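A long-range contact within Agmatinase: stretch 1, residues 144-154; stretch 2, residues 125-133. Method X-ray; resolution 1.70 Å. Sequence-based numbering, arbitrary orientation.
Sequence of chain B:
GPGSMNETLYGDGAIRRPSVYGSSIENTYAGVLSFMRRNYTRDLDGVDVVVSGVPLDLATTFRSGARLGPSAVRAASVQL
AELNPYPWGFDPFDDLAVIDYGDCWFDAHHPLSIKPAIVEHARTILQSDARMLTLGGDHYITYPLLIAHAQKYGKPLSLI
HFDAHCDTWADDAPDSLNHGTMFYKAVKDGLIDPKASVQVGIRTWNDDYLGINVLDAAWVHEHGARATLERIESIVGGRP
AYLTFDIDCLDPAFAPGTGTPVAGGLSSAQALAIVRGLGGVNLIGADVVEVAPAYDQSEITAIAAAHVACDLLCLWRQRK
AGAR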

# COMPACT_ATOMS: atom_id res chain seq x y z
N PRO B 144 -29.84 13.77 -9.58
CA PRO B 144 -30.18 14.23 -10.93
C PRO B 144 -30.51 13.10 -11.91
O PRO B 144 -31.31 13.29 -12.84
CB PRO B 144 -28.91 14.99 -11.40
CG PRO B 144 -27.84 14.64 -10.37
CD PRO B 144 -28.59 14.38 -9.09
N LEU B 145 -29.95 11.91 -11.68
CA LEU B 145 -30.31 10.77 -12.53
C LEU B 145 -31.78 10.43 -12.36
O LEU B 145 -32.47 10.18 -13.35
CB LEU B 145 -29.42 9.55 -12.22
CG LEU B 145 -27.94 9.67 -12.63
CD1 LEU B 145 -27.17 8.41 -12.20
CD2 LEU B 145 -27.76 9.90 -14.15
N LEU B 146 -32.27 10.45 -11.12
CA LEU B 146 -33.68 10.20 -10.86
C LEU B 146 -34.58 11.28 -11.48
O LEU B 146 -35.66 10.99 -11.97
CB LEU B 146 -33.95 10.09 -9.36
CG LEU B 146 -33.47 8.80 -8.70
CD1 LEU B 146 -33.56 8.98 -7.19
CD2 LEU B 146 -34.27 7.56 -9.17
N ILE B 147 -34.14 12.53 -11.43
CA ILE B 147 -34.90 13.62 -12.07
C ILE B 147 -35.15 13.29 -13.54
O ILE B 147 -36.28 13.34 -14.02
CB ILE B 147 -34.18 14.99 -11.92
CG1 ILE B 147 -34.24 15.43 -10.45
CG2 ILE B 147 -34.79 16.05 -12.85
CD1 ILE B 147 -33.32 16.60 -10.13
N ALA B 148 -34.07 12.91 -14.24
CA ALA B 148 -34.16 12.65 -15.67
C ALA B 148 -34.99 11.38 -15.92
O ALA B 148 -35.80 11.34 -16.86
CB ALA B 148 -32.75 12.50 -16.24
N HIS B 149 -34.82 10.38 -15.06
CA HIS B 149 -35.63 9.15 -15.18
C HIS B 149 -37.12 9.35 -14.96
O HIS B 149 -37.93 8.77 -15.67
CB HIS B 149 -35.08 8.04 -14.29
CG HIS B 149 -33.90 7.31 -14.90
ND1 HIS B 149 -32.66 7.84 -14.91
CD2 HIS B 149 -33.81 6.08 -15.56
CE1 HIS B 149 -31.81 6.98 -15.54
NE2 HIS B 149 -32.53 5.91 -15.94
N ALA B 150 -37.49 10.18 -13.99
CA ALA B 150 -38.90 10.51 -13.77
C ALA B 150 -39.50 11.25 -14.97
O ALA B 150 -40.69 11.10 -15.22
CB ALA B 150 -39.07 11.33 -12.49
N GLN B 151 -38.70 12.05 -15.69
CA GLN B 151 -39.18 12.71 -16.92
C GLN B 151 -39.67 11.67 -17.93
O GLN B 151 -40.69 11.84 -18.57
CB GLN B 151 -38.11 13.59 -17.59
CG GLN B 151 -37.77 14.91 -16.90
CD GLN B 151 -36.54 15.63 -17.49
OE1 GLN B 151 -35.94 15.18 -18.48
NE2 GLN B 151 -36.16 16.75 -16.88
N LYS B 152 -38.91 10.58 -18.07
CA LYS B 152 -39.21 9.57 -19.08
C LYS B 152 -40.24 8.56 -18.61
O LYS B 152 -41.15 8.24 -19.36
CB LYS B 152 -37.94 8.82 -19.48
CG LYS B 152 -38.17 7.79 -20.58
CD LYS B 152 -36.87 7.19 -21.06
CE LYS B 152 -37.06 6.26 -22.26
NZ LYS B 152 -37.57 6.92 -23.50
N TYR B 153 -40.09 8.07 -17.38
CA TYR B 153 -40.84 6.93 -16.85
C TYR B 153 -41.97 7.31 -15.91
O TYR B 153 -42.73 6.44 -15.46
CB TYR B 153 -39.89 5.97 -16.13
CG TYR B 153 -38.95 5.26 -17.06
CD1 TYR B 153 -39.40 4.17 -17.81
CD2 TYR B 153 -37.62 5.68 -17.20
CE1 TYR B 153 -38.56 3.51 -18.68
CE2 TYR B 153 -36.75 5.02 -18.08
CZ TYR B 153 -37.24 3.93 -18.81
OH TYR B 153 -36.44 3.23 -19.69
N GLY B 154 -42.11 8.61 -15.63
CA GLY B 154 -43.14 9.11 -14.73
C GLY B 154 -42.68 9.09 -13.29
O GLY B 154 -41.60 8.57 -12.95
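Stretch 2 125-133: ILQSDARML

A helix packed against a neighbouring segment often buries apolar side chains along its length and keeps its charged contacts for the end, and this pair from agmatinase illustrates the pattern. Stretch 1 is helical from 144 to 153. Stretch 2 starts as the last part of a helix, passes through a type I turn from L126 to D129, where D129 takes positive phi, and becomes a strand at 131–133. Strand and helix axes run nearly antiparallel, at 167°, with a closest approach of 11.4 Å.

L145 opens the contact, its CD2 lying 4.0 Å from M132 CE. One turn on, the CA-to-CB bond of A148 points toward stretch 2, and its CB lies 4.2 Å from L126 CD1. The same CD1 sits over a face of the H149 imidazole, 4.0 Å from the ring centroid, in a CH-pi contact, while M132 SD approaches obliquely, 3.8 Å from H149 CE1. A water joins H149 NE2 to M132 N, 2.7 Å from each.

K152 extends to the turn, where its NZ donates to L126 O at 3.1 Å and forms a salt bridge with D129 OD1 at 2.6 Å. Y153 closes the contact: its OH accepts a weak hydrogen bond from R131 NH1 at 2.9 Å, and a second water links that hydroxyl to D129 O.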

# COMPACT_ATOMS: atom_id res chain seq x y z
N ILE B 125 -29.28 10.56 -23.11
CA ILE B 125 -29.23 9.10 -23.30
C ILE B 125 -30.64 8.52 -23.32
O ILE B 125 -30.97 7.68 -24.15
CB ILE B 125 -28.35 8.45 -22.21
CG1 ILE B 125 -26.89 8.89 -22.42
CG2 ILE B 125 -28.50 6.92 -22.24
CD1 ILE B 125 -26.04 8.73 -21.17
N LEU B 126 -31.51 9.05 -22.45
CA LEU B 126 -32.86 8.50 -22.35
C LEU B 126 -33.72 8.77 -23.60
O LEU B 126 -34.68 8.04 -23.83
CB LEU B 126 -33.56 8.97 -21.07
CG LEU B 126 -32.92 8.45 -19.80
CD1 LEU B 126 -33.58 9.11 -18.60
CD2 LEU B 126 -33.04 6.95 -19.73
N GLN B 127 -33.34 9.75 -24.42
CA GLN B 127 -34.05 10.03 -25.67
C GLN B 127 -33.91 8.84 -26.63
O GLN B 127 -34.77 8.64 -27.51
CB GLN B 127 -33.61 11.36 -26.31
N SER B 128 -32.88 8.02 -26.43
CA SER B 128 -32.64 6.84 -27.28
C SER B 128 -33.44 5.61 -26.91
O SER B 128 -33.41 4.62 -27.64
CB SER B 128 -31.15 6.44 -27.27
OG SER B 128 -30.83 5.78 -26.05
N ASP B 129 -34.15 5.65 -25.78
CA ASP B 129 -34.74 4.43 -25.23
C ASP B 129 -33.76 3.33 -24.72
O ASP B 129 -34.21 2.28 -24.26
CB ASP B 129 -35.73 3.79 -26.19
CG ASP B 129 -36.87 4.72 -26.56
OD1 ASP B 129 -37.18 5.65 -25.77
OD2 ASP B 129 -37.45 4.52 -27.65
N ALA B 130 -32.44 3.55 -24.79
CA ALA B 130 -31.51 2.71 -24.02
C ALA B 130 -31.76 2.88 -22.52
O ALA B 130 -32.23 3.93 -22.09
CB ALA B 130 -30.06 3.07 -24.36
N ARG B 131 -31.47 1.84 -21.74
CA ARG B 131 -31.43 1.95 -20.28
C ARG B 131 -30.08 2.53 -19.91
O ARG B 131 -29.10 2.35 -20.66
CB ARG B 131 -31.50 0.58 -19.62
CG ARG B 131 -32.65 -0.32 -20.03
CD ARG B 131 -33.98 0.19 -19.52
NE ARG B 131 -34.98 -0.85 -19.73
CZ ARG B 131 -36.28 -0.71 -19.49
NH1 ARG B 131 -36.76 0.45 -19.05
NH2 ARG B 131 -37.09 -1.73 -19.70
N MET B 132 -30.00 3.17 -18.75
CA MET B 132 -28.73 3.69 -18.22
C MET B 132 -28.22 2.82 -17.09
O MET B 132 -28.94 2.54 -16.14
CB MET B 132 -28.86 5.13 -17.72
CG MET B 132 -29.10 6.13 -18.83
SD MET B 132 -29.17 7.81 -18.18
CE MET B 132 -27.48 8.11 -17.66
N LEU B 133 -26.97 2.39 -17.22
CA LEU B 133 -26.22 1.80 -16.10
C LEU B 133 -25.06 2.76 -15.80
O LEU B 133 -24.10 2.85 -16.58
CB LEU B 133 -25.70 0.42 -16.52
CG LEU B 133 -24.90 -0.34 -15.46
CD1 LEU B 133 -25.61 -0.35 -14.13
CD2 LEU B 133 -24.59 -1.77 -15.93
O HOH W 1 -36.72 2.58 -22.37
O HOH W 2 -32.43 3.99 -17.83